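Local coordinates for glucan-binding protein C, GbpC (Streptococcus mutans UA159, PDB 5UQZ) that probably binds glucan at the streptococcal cell wall, carries calcium, and is thought to mediate both sucrose-independent and sucrose-dependent adherence, at residues 221-226 with 334-339; 247-252 with 297-302; 65-70 with 330-335. All coordinates share one frame; numbering follows the deposited sequence.

From the N terminus, residues 65-70, which run from the end of strand 64-65, form the first half of contact 3. Then 221-226, at the end of strand 219-222, begins contact 1. Contact 2 opens and shuts within a short excursion, from 247-252 to 297-302, and so lies inside the spans of both other contacts. Residues 330-335 close contact 3 and 334-339 close contact 1; contact 1 starts inside the span of contact 3 and ends just past it, so the two cross. They share Ala334 and Val335 on the stretch after strand 325-329. That stretch links the early loop to the calcium-bearing segment and to contact 2, whose Ile249 CD1 packs on Val335 CG1.

Contact 1 (221-226 with 334-339); sequences SLSSLN and AVAVPK. With CA (calcium ion), chain B.
The flat group facing Ser221 is the Ala334-Val335 peptide; no aromatic ring takes part. Ser221 CB stands to one side of that peptide plane, 3.5 Å from Ala334 O, while Val335 CG2 comes to 3.9 Å from Ser221 N. Ser221 OG itself is hydrogen-bonded to Asn332 OD1. Further along, Ser223 OG is 3.8 Å from Ala336 CB, and its polar link to the other segment runs through two waters. One lies 2.8 Å from Ser223 OG and accepts from Ala336 N; the other lies 2.6 Å from Ser223 OG and donates to Ala334 O. With chi1 at -60°, OG is anti to its carbonyl carbon and reaches both waters, which bridge the segments where direct packing is thin, 154 Å² in all.

Beyond this junction residues 224-226 turn to the metal. Ser224 chelates calcium through its carbonyl O and OG, OG lying 2.5 Å from the calcium ion, and Asn226 OD1 binds the calcium ion at 2.3 Å. Four waters and Glu237 complete eight ligands, while Asp285 is hydrogen-bonded to Ser224 OG and Asn226 ND2 as a second shell. The arrangement thus leads from a water-bridged strand end into the calcium site of GbpC.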
ATOM      1  N   SER A 221      -0.375  -9.499   4.110  1.00  7.50           N
ATOM      2  CA  SER A 221      -0.444  -8.075   4.379  1.00  7.41           C
ATOM      3  C   SER A 221      -1.644  -7.448   3.688  1.00  8.00           C
ATOM      4  O   SER A 221      -2.010  -7.817   2.570  1.00  9.30           O
ATOM      5  CB  SER A 221       0.832  -7.416   3.870  1.00  8.34           C
ATOM      6  OG  SER A 221       0.957  -7.584   2.470  1.00  9.10           O
ATOM      7  N   LEU A 222      -2.223  -6.445   4.341  1.00  8.23           N
ATOM      8  CA  LEU A 222      -3.208  -5.547   3.745  1.00  9.14           C
ATOM      9  C   LEU A 222      -2.746  -4.143   4.143  1.00  8.25           C
ATOM     10  O   LEU A 222      -3.377  -3.411   4.930  1.00  9.42           O
ATOM     11  CB  LEU A 222      -4.621  -5.869   4.264  1.00 10.38           C
ATOM     12  CG  LEU A 222      -5.079  -7.288   3.867  1.00 12.90           C
ATOM     13  CD1 LEU A 222      -6.325  -7.706   4.601  1.00 13.15           C
ATOM     14  CD2 LEU A 222      -5.255  -7.453   2.347  1.00 12.93           C
ATOM     15  N   SER A 223      -1.608  -3.753   3.586  1.00  9.76           N
ATOM     16  CA  SER A 223      -0.983  -2.492   3.929  1.00  8.73           C
ATOM     17  C   SER A 223      -1.552  -1.346   3.099  1.00  9.37           C
ATOM     18  O   SER A 223      -2.315  -1.536   2.149  1.00 10.32           O
ATOM     19  CB  SER A 223       0.514  -2.595   3.680  1.00  9.63           C
ATOM     20  OG  SER A 223       1.082  -3.635   4.473  1.00 11.36           O
ATOM     21  N   SER A 224      -1.171  -0.123   3.488  1.00  8.87           N
ATOM     22  CA  SER A 224      -1.415   1.040   2.653  1.00  8.38           C
ATOM     23  C   SER A 224      -2.919   1.240   2.379  1.00  8.84           C
ATOM     24  O   SER A 224      -3.354   1.524   1.269  1.00  8.86           O
ATOM     25  CB  SER A 224      -0.617   0.938   1.357  1.00 10.14           C
ATOM     26  OG  SER A 224      -0.695   2.123   0.592  1.00 11.14           O
ATOM     27  N   LEU A 225      -3.729   1.184   3.452  1.00  8.13           N
ATOM     28  CA  LEU A 225      -5.164   1.454   3.322  1.00  8.02           C
ATOM     29  C   LEU A 225      -5.389   2.924   3.659  1.00  8.32           C
ATOM     30  O   LEU A 225      -5.831   3.289   4.767  1.00  8.75           O
ATOM     31  CB  LEU A 225      -5.990   0.506   4.174  1.00  9.05           C
ATOM     32  CG  LEU A 225      -5.856  -0.985   3.782  1.00  9.45           C
ATOM     33  CD1 LEU A 225      -6.696  -1.834   4.701  1.00 11.95           C
ATOM     34  CD2 LEU A 225      -6.205  -1.254   2.332  1.00 12.31           C
ATOM     35  N   ASN A 226      -5.135   3.769   2.670  1.00  8.61           N
ATOM     36  CA  ASN A 226      -5.199   5.210   2.902  1.00  8.73           C
ATOM     37  C   ASN A 226      -6.630   5.708   3.054  1.00  7.98           C
ATOM     38  O   ASN A 226      -7.516   5.263   2.324  1.00  9.56           O
ATOM     39  CB  ASN A 226      -4.597   5.974   1.701  1.00  9.94           C
ATOM     40  CG  ASN A 226      -3.199   5.539   1.378  1.00  9.99           C
ATOM     41  OD1 ASN A 226      -3.010   4.424   0.899  1.00 11.85           O
ATOM     42  ND2 ASN A 226      -2.207   6.367   1.680  1.00 11.80           N
ATOM     43  N   ALA A 334       4.687  -9.873   3.625  1.00  9.35           N
ATOM     44  CA  ALA A 334       5.417  -8.842   4.372  1.00 12.06           C
ATOM     45  C   ALA A 334       4.448  -7.937   5.122  1.00  9.63           C
ATOM     46  O   ALA A 334       4.128  -6.811   4.723  1.00 12.93           O
ATOM     47  CB  ALA A 334       6.301  -8.068   3.425  1.00 17.63           C
ATOM     48  N   VAL A 335       3.955  -8.450   6.221  1.00 10.02           N
ATOM     49  CA  VAL A 335       3.050  -7.699   7.075  1.00  9.88           C
ATOM     50  C   VAL A 335       3.790  -6.537   7.719  1.00  9.92           C
ATOM     51  O   VAL A 335       4.899  -6.698   8.232  1.00 11.16           O
ATOM     52  CB  VAL A 335       2.444  -8.660   8.114  1.00 10.98           C
ATOM     53  CG1 VAL A 335       1.520  -7.898   9.086  1.00 11.77           C
ATOM     54  CG2 VAL A 335       1.693  -9.812   7.428  1.00 13.14           C
ATOM     55  N   ALA A 336       3.154  -5.362   7.726  1.00  9.01           N
ATOM     56  CA  ALA A 336       3.712  -4.142   8.313  1.00  9.47           C
ATOM     57  C   ALA A 336       3.330  -4.099   9.795  1.00 10.05           C
ATOM     58  O   ALA A 336       2.157  -3.905  10.139  1.00 11.58           O
ATOM     59  CB  ALA A 336       3.123  -2.938   7.579  1.00 10.76           C
ATOM     60  N   VAL A 337       4.329  -4.244  10.659  1.00 10.21           N
ATOM     61  CA  VAL A 337       4.115  -4.227  12.115  1.00 10.23           C
ATOM     62  C   VAL A 337       4.917  -3.087  12.724  1.00  9.74           C
ATOM     63  O   VAL A 337       5.881  -2.593  12.118  1.00  9.91           O
ATOM     64  CB  VAL A 337       4.487  -5.571  12.776  1.00 11.29           C
ATOM     65  CG1 VAL A 337       3.559  -6.670  12.265  1.00 14.95           C
ATOM     66  CG2 VAL A 337       5.953  -5.879  12.546  1.00 11.86           C
ATOM     67  N   PRO A 338       4.563  -2.645  13.924  1.00 10.10           N
ATOM     68  CA  PRO A 338       5.393  -1.620  14.585  1.00 10.84           C
ATOM     69  C   PRO A 338       6.802  -2.135  14.838  1.00 10.27           C
ATOM     70  O   PRO A 338       6.999  -3.302  15.175  1.00 11.57           O
ATOM     71  CB  PRO A 338       4.676  -1.391  15.908  1.00 14.80           C
ATOM     72  CG  PRO A 338       3.447  -2.102  15.892  1.00 14.37           C
ATOM     73  CD  PRO A 338       3.395  -3.049  14.737  1.00 11.23           C
ATOM     74  N   LYS A 339       7.767  -1.218  14.734  1.00 10.88           N
ATOM     75  CA  LYS A 339       9.179  -1.533  14.881  1.00 11.50           C
ATOM     76  C   LYS A 339       9.748  -0.678  16.008  1.00 10.92           C
ATOM     77  O   LYS A 339       9.086   0.227  16.556  1.00 12.30           O
ATOM     78  CB  LYS A 339       9.940  -1.208  13.588  1.00 14.42           C
ATOM     79  CG  LYS A 339       9.379  -1.813  12.340  1.00 18.66           C
ATOM     80  CD  LYS A 339       9.535  -3.259  12.272  1.00 22.60           C
ATOM     81  CE  LYS A 339       8.886  -3.785  11.003  1.00 23.30           C
ATOM     82  NZ  LYS A 339       9.163  -5.243  10.859  1.00 24.79           N
TER
HETATM   83 CA    CA B 501      -2.719   2.713  -0.670  1.00  9.73          CA
HETATM   84  O   HOH W   1       0.467  -5.376   6.522  1.00  9.03           O
HETATM   85  O   HOH W   2       3.493  -4.405   3.741  1.00 31.63           O
HETATM   86  O   HOH W   3      -0.838   4.160  -1.317  1.00 13.69           O
HETATM   87  O   HOH W   4      -3.373   4.708  -2.140  1.00 24.68           O
HETATM   88  O   HOH W   5      -2.019   2.596  -3.042  1.00 23.40           O
HETATM   89  O   HOH W   6      -2.968   0.445  -1.334  1.00 13.92           O

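Contact 2 (247-252 with 297-302); sequences VKIPGS and TAYYGA
Tyr299 packs against the turn formed by Ile249 to Ser252, touching it directly through CB, CD2 and CE2 and through a water at OH. At the base, Tyr299 CB packs 3.9 Å from Ile249 CG2, where the two side chains cross at a slant. A chi1 of 77° places CG between the backbone N and the carbonyl carbon. One side of the ring then follows the turn: CD2 is 3.5 Å from Pro250 O, and CE2 is 3.6 Å from Gly251 O. Both carbonyl oxygens approach obliquely, whereas Gly251 C lies at the ring edge, in its plane. At the tip, Tyr299 OH and Gly251 O share a water, which stands 2.8 Å from Tyr299 OH and donates to the carbonyl. Gly251 O also reaches the edge of the neighbouring Tyr300 ring, 3.7 Å from CD1.

A direct hydrogen bond joins the segments at Ser252. Its OG, anti to its backbone N, donates to Ala302 O at 2.7 Å. The C=O...donor angle is 135°, with the donor tilted 28° from the carbonyl plane. A second water donates to that same oxygen and accepts from Ile249 N, so two donors hold Ala302 O while Ile249 CG1 packs 3.6 Å from Ala302 O. Ser252 OG is also hydrogen-bonded to Val254 N, which ties its position to the start of strand 254-257.

Around the contact, Pro250 and Tyr299 both touch helix 3-51, and Tyr300 makes edge-to-face contacts with Phe276 and Trp284. The geometry is that of a type II beta turn, closed by Ser252 N to Ile249 O with Gly251 at positive phi, docked against a 3-10 turn of successive i to i+3 bonds just ahead of strand 303-306 in the glucan-binding protein C family region.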
ATOM      1  N   VAL A 247      -6.449  -9.780  11.054  1.00  8.84           N
ATOM      2  CA  VAL A 247      -5.438  -9.677  12.084  1.00 10.58           C
ATOM      3  C   VAL A 247      -5.169  -8.187  12.304  1.00  9.79           C
ATOM      4  O   VAL A 247      -4.596  -7.503  11.431  1.00 10.84           O
ATOM      5  CB  VAL A 247      -4.165 -10.439  11.698  1.00 13.79           C
ATOM      6  CG1 VAL A 247      -3.121 -10.240  12.780  1.00 17.45           C
ATOM      7  CG2 VAL A 247      -4.483 -11.936  11.483  1.00 14.90           C
ATOM      8  N   LYS A 248      -5.576  -7.678  13.475  1.00 10.16           N
ATOM      9  CA  LYS A 248      -5.403  -6.271  13.793  1.00 10.55           C
ATOM     10  C   LYS A 248      -3.929  -5.981  14.066  1.00 11.07           C
ATOM     11  O   LYS A 248      -3.256  -6.699  14.821  1.00 13.83           O
ATOM     12  CB  LYS A 248      -6.267  -5.976  15.029  1.00 12.34           C
ATOM     13  CG  LYS A 248      -6.043  -4.582  15.654  1.00 12.40           C
ATOM     14  CD  LYS A 248      -6.512  -3.463  14.748  1.00 12.37           C
ATOM     15  CE  LYS A 248      -6.070  -2.059  15.208  1.00 18.11           C
ATOM     16  NZ  LYS A 248      -6.330  -1.779  16.564  1.00 27.52           N
ATOM     17  N   ILE A 249      -3.429  -4.871  13.536  1.00  9.60           N
ATOM     18  CA  ILE A 249      -2.040  -4.453  13.756  1.00 10.47           C
ATOM     19  C   ILE A 249      -2.023  -3.427  14.889  1.00 10.16           C
ATOM     20  O   ILE A 249      -2.739  -2.426  14.804  1.00 10.30           O
ATOM     21  CB  ILE A 249      -1.429  -3.856  12.486  1.00 10.55           C
ATOM     22  CG1 ILE A 249      -1.456  -4.870  11.304  1.00 12.67           C
ATOM     23  CG2 ILE A 249      -0.011  -3.337  12.778  1.00 12.65           C
ATOM     24  CD1 ILE A 249      -0.621  -6.036  11.504  1.00 15.15           C
ATOM     25  N   PRO A 250      -1.305  -3.671  15.984  1.00 10.60           N
ATOM     26  CA  PRO A 250      -1.336  -2.711  17.114  1.00 10.94           C
ATOM     27  C   PRO A 250      -0.907  -1.321  16.682  1.00 10.59           C
ATOM     28  O   PRO A 250       0.056  -1.154  15.936  1.00 11.21           O
ATOM     29  CB  PRO A 250      -0.329  -3.289  18.120  1.00 13.30           C
ATOM     30  CG  PRO A 250       0.092  -4.537  17.579  1.00 21.89           C
ATOM     31  CD  PRO A 250      -0.398  -4.810  16.203  1.00 12.99           C
ATOM     32  N   GLY A 251      -1.657  -0.321  17.139  1.00 11.23           N
ATOM     33  CA  GLY A 251      -1.373   1.070  16.814  1.00 11.11           C
ATOM     34  C   GLY A 251      -1.826   1.497  15.445  1.00  9.77           C
ATOM     35  O   GLY A 251      -1.638   2.677  15.106  1.00 10.97           O
ATOM     36  N   SER A 252      -2.360   0.603  14.635  1.00  9.63           N
ATOM     37  CA  SER A 252      -2.777   0.995  13.296  1.00  8.64           C
ATOM     38  C   SER A 252      -4.075   1.789  13.321  1.00  9.40           C
ATOM     39  O   SER A 252      -4.940   1.598  14.200  1.00 10.70           O
ATOM     40  CB  SER A 252      -2.978  -0.261  12.459  1.00  8.73           C
ATOM     41  OG  SER A 252      -3.459   0.114  11.188  1.00  9.08           O
ATOM     42  N   THR A 297       7.047   3.426   9.977  1.00 11.37           N
ATOM     43  CA  THR A 297       5.686   3.704  10.403  1.00 11.92           C
ATOM     44  C   THR A 297       4.630   3.146   9.431  1.00 10.34           C
ATOM     45  O   THR A 297       3.453   3.461   9.612  1.00 10.72           O
ATOM     46  CB  THR A 297       5.500   5.215  10.574  1.00 13.20           C
ATOM     47  OG1 THR A 297       5.995   5.815   9.370  1.00 13.79           O
ATOM     48  CG2 THR A 297       6.265   5.745  11.812  1.00 15.25           C
ATOM     49  N   ALA A 298       5.013   2.295   8.468  1.00 10.21           N
ATOM     50  CA  ALA A 298       4.028   1.732   7.541  1.00 10.05           C
ATOM     51  C   ALA A 298       2.883   1.024   8.276  1.00 10.20           C
ATOM     52  O   ALA A 298       1.748   1.003   7.780  1.00  9.99           O
ATOM     53  CB  ALA A 298       4.714   0.796   6.566  1.00 12.65           C
ATOM     54  N   TYR A 299       3.144   0.454   9.456  1.00  9.42           N
ATOM     55  CA  TYR A 299       2.109  -0.246  10.212  1.00  9.18           C
ATOM     56  C   TYR A 299       0.899   0.635  10.449  1.00  8.38           C
ATOM     57  O   TYR A 299      -0.220   0.135  10.599  1.00  9.10           O
ATOM     58  CB  TYR A 299       2.663  -0.756  11.571  1.00  9.96           C
ATOM     59  CG  TYR A 299       2.777   0.346  12.599  1.00 10.25           C
ATOM     60  CD1 TYR A 299       3.908   1.166  12.681  1.00 10.58           C
ATOM     61  CD2 TYR A 299       1.708   0.625  13.449  1.00  9.45           C
ATOM     62  CE1 TYR A 299       3.998   2.214  13.589  1.00 11.88           C
ATOM     63  CE2 TYR A 299       1.774   1.673  14.352  1.00 10.77           C
ATOM     64  CZ  TYR A 299       2.928   2.471  14.412  1.00 10.93           C
ATOM     65  OH  TYR A 299       3.039   3.511  15.273  1.00 12.63           O
ATOM     66  N   TYR A 300       1.107   1.958  10.482  1.00  8.93           N
ATOM     67  CA  TYR A 300       0.018   2.834  10.866  1.00  9.16           C
ATOM     68  C   TYR A 300      -1.136   2.770   9.879  1.00  8.66           C
ATOM     69  O   TYR A 300      -2.279   3.055  10.261  1.00  8.78           O
ATOM     70  CB  TYR A 300       0.545   4.259  10.983  1.00 10.33           C
ATOM     71  CG  TYR A 300      -0.487   5.290  11.284  1.00  9.58           C
ATOM     72  CD1 TYR A 300      -1.172   5.315  12.520  1.00  9.92           C
ATOM     73  CD2 TYR A 300      -0.769   6.292  10.359  1.00 11.05           C
ATOM     74  CE1 TYR A 300      -2.145   6.270  12.772  1.00 11.38           C
ATOM     75  CE2 TYR A 300      -1.708   7.272  10.629  1.00 10.82           C
ATOM     76  CZ  TYR A 300      -2.389   7.260  11.828  1.00 10.56           C
ATOM     77  OH  TYR A 300      -3.345   8.237  12.084  1.00 13.70           O
ATOM     78  N   GLY A 301      -0.857   2.467   8.615  1.00  8.74           N
ATOM     79  CA  GLY A 301      -1.898   2.385   7.614  1.00  9.37           C
ATOM     80  C   GLY A 301      -2.238   0.959   7.224  1.00  8.26           C
ATOM     81  O   GLY A 301      -2.849   0.760   6.164  1.00  9.56           O
ATOM     82  N   ALA A 302      -1.909  -0.021   8.058  1.00  8.38           N
ATOM     83  CA  ALA A 302      -1.954  -1.406   7.612  1.00  8.65           C
ATOM     84  C   ALA A 302      -2.905  -2.279   8.424  1.00  8.71           C
ATOM     85  O   ALA A 302      -3.103  -2.090   9.630  1.00  8.97           O
ATOM     86  CB  ALA A 302      -0.583  -2.041   7.742  1.00 10.03           C
TER
HETATM   87  O   HOH W   7      -4.899  -3.154  11.595  1.00  9.36           O
HETATM   88  O   HOH W   8       0.477   4.214  16.206  1.00 13.82           O

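Contact 3 (65-70 with 330-335)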
ATOM      1  N   VAL A  65       6.110 -17.626   3.072  1.00  7.53           N
ATOM      2  CA  VAL A  65       7.152 -16.723   2.605  1.00  8.35           C
ATOM      3  C   VAL A  65       6.805 -16.414   1.153  1.00  7.71           C
ATOM      4  O   VAL A  65       6.897 -17.294   0.295  1.00  8.38           O
ATOM      5  CB  VAL A  65       8.558 -17.342   2.748  1.00 10.47           C
ATOM      6  CG1 VAL A  65       9.595 -16.354   2.250  1.00 12.53           C
ATOM      7  CG2 VAL A  65       8.815 -17.774   4.204  1.00 12.07           C
ATOM      8  N   PHE A  66       6.363 -15.195   0.894  1.00  7.83           N
ATOM      9  CA  PHE A  66       5.857 -14.808  -0.419  1.00  7.28           C
ATOM     10  C   PHE A  66       6.035 -13.300  -0.498  1.00  7.51           C
ATOM     11  O   PHE A  66       5.116 -12.513  -0.266  1.00  7.51           O
ATOM     12  CB  PHE A  66       4.399 -15.226  -0.531  1.00  7.51           C
ATOM     13  CG  PHE A  66       3.759 -14.865  -1.872  1.00  7.64           C
ATOM     14  CD1 PHE A  66       4.288 -15.332  -3.075  1.00  8.89           C
ATOM     15  CD2 PHE A  66       2.629 -14.091  -1.916  1.00  8.77           C
ATOM     16  CE1 PHE A  66       3.668 -15.000  -4.287  1.00  9.91           C
ATOM     17  CE2 PHE A  66       2.010 -13.780  -3.112  1.00 10.64           C
ATOM     18  CZ  PHE A  66       2.527 -14.253  -4.280  1.00  9.78           C
ATOM     19  N   ILE A  67       7.265 -12.894  -0.774  1.00 10.06           N
ATOM     20  CA  ILE A  67       7.615 -11.486  -0.652  1.00 13.01           C
ATOM     21  C   ILE A  67       8.322 -10.906  -1.835  1.00 14.31           C
ATOM     22  O   ILE A  67       8.241  -9.694  -2.069  1.00 18.65           O
ATOM     23  CB  ILE A  67       8.372 -11.184   0.627  1.00 17.60           C
ATOM     24  CG1 ILE A  67       8.672  -9.696   0.760  1.00 23.79           C
ATOM     25  CG2 ILE A  67       9.528 -11.931   0.688  1.00 13.84           C
ATOM     26  CD1 ILE A  67       7.369  -8.809   0.433  1.00 31.27           C
ATOM     27  N   ASN A  68       9.050 -11.706  -2.567  1.00 10.73           N
ATOM     28  CA  ASN A  68       9.890 -11.151  -3.639  1.00 18.01           C
ATOM     29  C   ASN A  68       9.975 -12.193  -4.740  1.00 11.76           C
ATOM     30  O   ASN A  68      10.569 -13.227  -4.493  1.00 15.23           O
ATOM     31  CB  ASN A  68      11.293 -10.903  -2.973  1.00 20.17           C
ATOM     32  CG  ASN A  68      12.429 -10.580  -3.930  1.00 26.37           C
ATOM     33  OD1 ASN A  68      12.329  -9.661  -4.739  1.00 26.88           O
ATOM     34  ND2 ASN A  68      13.579 -11.282  -3.756  1.00 27.25           N
ATOM     35  N   GLU A  69       9.409 -11.935  -5.928  1.00  8.85           N
ATOM     36  CA  GLU A  69       9.474 -12.899  -7.027  1.00  8.24           C
ATOM     37  C   GLU A  69       9.805 -12.148  -8.301  1.00  9.07           C
ATOM     38  O   GLU A  69       8.985 -12.004  -9.218  1.00  8.82           O
ATOM     39  CB  GLU A  69       8.170 -13.696  -7.146  1.00  8.54           C
ATOM     40  CG  GLU A  69       8.007 -14.699  -5.984  1.00  9.91           C
ATOM     41  CD  GLU A  69       9.105 -15.775  -5.957  1.00  8.77           C
ATOM     42  OE1 GLU A  69       9.865 -15.945  -6.942  1.00  8.69           O
ATOM     43  OE2 GLU A  69       9.213 -16.487  -4.919  1.00  8.99           O
ATOM     44  N   PRO A  70      11.048 -11.660  -8.404  1.00  9.58           N
ATOM     45  CA  PRO A  70      11.394 -10.753  -9.501  1.00 11.64           C
ATOM     46  C   PRO A  70      11.622 -11.465 -10.823  1.00 10.49           C
ATOM     47  O   PRO A  70      11.790 -10.798 -11.846  1.00 14.02           O
ATOM     48  CB  PRO A  70      12.699 -10.076  -9.006  1.00 13.94           C
ATOM     49  CG  PRO A  70      13.314 -11.121  -8.144  1.00 16.09           C
ATOM     50  CD  PRO A  70      12.157 -11.844  -7.457  1.00 13.14           C
ATOM     51  N   ALA A 330      -1.456  -4.358  -3.108  1.00  9.75           N
ATOM     52  CA  ALA A 330      -0.567  -5.493  -3.080  1.00 10.96           C
ATOM     53  C   ALA A 330      -0.888  -6.321  -1.852  1.00 10.76           C
ATOM     54  O   ALA A 330      -1.296  -5.782  -0.810  1.00 12.49           O
ATOM     55  CB  ALA A 330       0.910  -5.105  -3.102  1.00 13.07           C
ATOM     56  N   THR A 331      -0.745  -7.627  -1.974  1.00  9.87           N
ATOM     57  CA  THR A 331      -0.784  -8.457  -0.767  1.00  9.43           C
ATOM     58  C   THR A 331       0.277  -9.532  -0.907  1.00  9.01           C
ATOM     59  O   THR A 331       0.508 -10.078  -1.983  1.00 11.43           O
ATOM     60  CB  THR A 331      -2.220  -9.051  -0.525  1.00 10.88           C
ATOM     61  OG1 THR A 331      -2.188  -9.834   0.688  1.00 10.80           O
ATOM     62  CG2 THR A 331      -2.633  -9.962  -1.666  1.00 12.72           C
ATOM     63  N   ASN A 332       0.944  -9.824   0.183  1.00  8.69           N
ATOM     64  CA  ASN A 332       2.130 -10.681   0.200  1.00  7.88           C
ATOM     65  C   ASN A 332       2.359 -11.039   1.672  1.00  7.69           C
ATOM     66  O   ASN A 332       1.547 -10.701   2.532  1.00  9.49           O
ATOM     67  CB  ASN A 332       3.286  -9.964  -0.484  1.00  9.36           C
ATOM     68  CG  ASN A 332       3.449  -8.601   0.052  1.00 10.29           C
ATOM     69  OD1 ASN A 332       3.534  -8.408   1.298  1.00 11.21           O
ATOM     70  ND2 ASN A 332       3.406  -7.616  -0.825  1.00 13.92           N
ATOM     71  N   SER A 333       3.466 -11.694   1.977  1.00  7.78           N
ATOM     72  CA  SER A 333       3.714 -12.105   3.360  1.00  8.87           C
ATOM     73  C   SER A 333       4.382 -11.045   4.195  1.00 10.69           C
ATOM     74  O   SER A 333       4.587 -11.278   5.389  1.00 14.01           O
ATOM     75  CB  SER A 333       4.540 -13.382   3.403  1.00 10.77           C
ATOM     76  OG  SER A 333       5.819 -13.199   2.819  1.00 10.89           O
ATOM     77  N   ALA A 334       4.687  -9.873   3.625  1.00  9.35           N
ATOM     78  CA  ALA A 334       5.417  -8.842   4.372  1.00 12.06           C
ATOM     79  C   ALA A 334       4.448  -7.937   5.122  1.00  9.63           C
ATOM     80  O   ALA A 334       4.128  -6.811   4.723  1.00 12.93           O
ATOM     81  CB  ALA A 334       6.301  -8.068   3.425  1.00 17.63           C
ATOM     82  N   VAL A 335       3.955  -8.450   6.221  1.00 10.02           N
ATOM     83  CA  VAL A 335       3.050  -7.699   7.075  1.00  9.88           C
ATOM     84  C   VAL A 335       3.790  -6.537   7.719  1.00  9.92           C
ATOM     85  O   VAL A 335       4.899  -6.698   8.232  1.00 11.16           O
ATOM     86  CB  VAL A 335       2.444  -8.660   8.114  1.00 10.98           C
ATOM     87  CG1 VAL A 335       1.520  -7.898   9.086  1.00 11.77           C
ATOM     88  CG2 VAL A 335       1.693  -9.812   7.428  1.00 13.14           C
TER
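An Asx turn at Asn332 precedes Ala334, and Ser333 within it meets the backbone of Phe66, joining the loop after strand 64-65 to the chain that leaves strand 325-329. Two reciprocal hydrogen bonds make the junction. Phe66 N donates to Ser333 OG at 2.8 Å, with an N-H...O angle of 161°. In return Ser333 N donates to Phe66 O at 2.9 Å, nearly straight at 168°, although the donor stands above the carbonyl plane. A chi1 of 62° puts Ser333 OG between the backbone N and the carbonyl carbon, where it meets Phe66 N; the backbone N-H makes the return bond.

The Asx turn is the bond from Ala334 N to Asn332 OD1, 3.0 Å long. The bond from Ser221 OG is the second on OD1, ND2 is hydrogen-bonded to Thr177 O, and these three bonds should fix the rotation of the amide. Asn332 CB lies 3.1 Å from Phe66 O, beside the oxygen that accepts from Ser333 N. The Phe66 ring meets 330-335 obliquely, CD2 being 4.0 Å from Asn332 CA, and makes an edge-to-face contact with Phe203.

Ile67 adds an apolar contact. Its CD1 lies 3.9 Å from Asn332 CG. The same methyl approaches Ala334 CB at 3.3 Å, shorter than ordinary carbon contact, and the detail of that approach is doubtful.

The chemistry implies that one serine, using both its hydroxyl and its backbone N-H, satisfies the N and O of Phe66 without strand pairing, and that the side-chain amide of Asn332 probably helps hold the turn in the shape this requires.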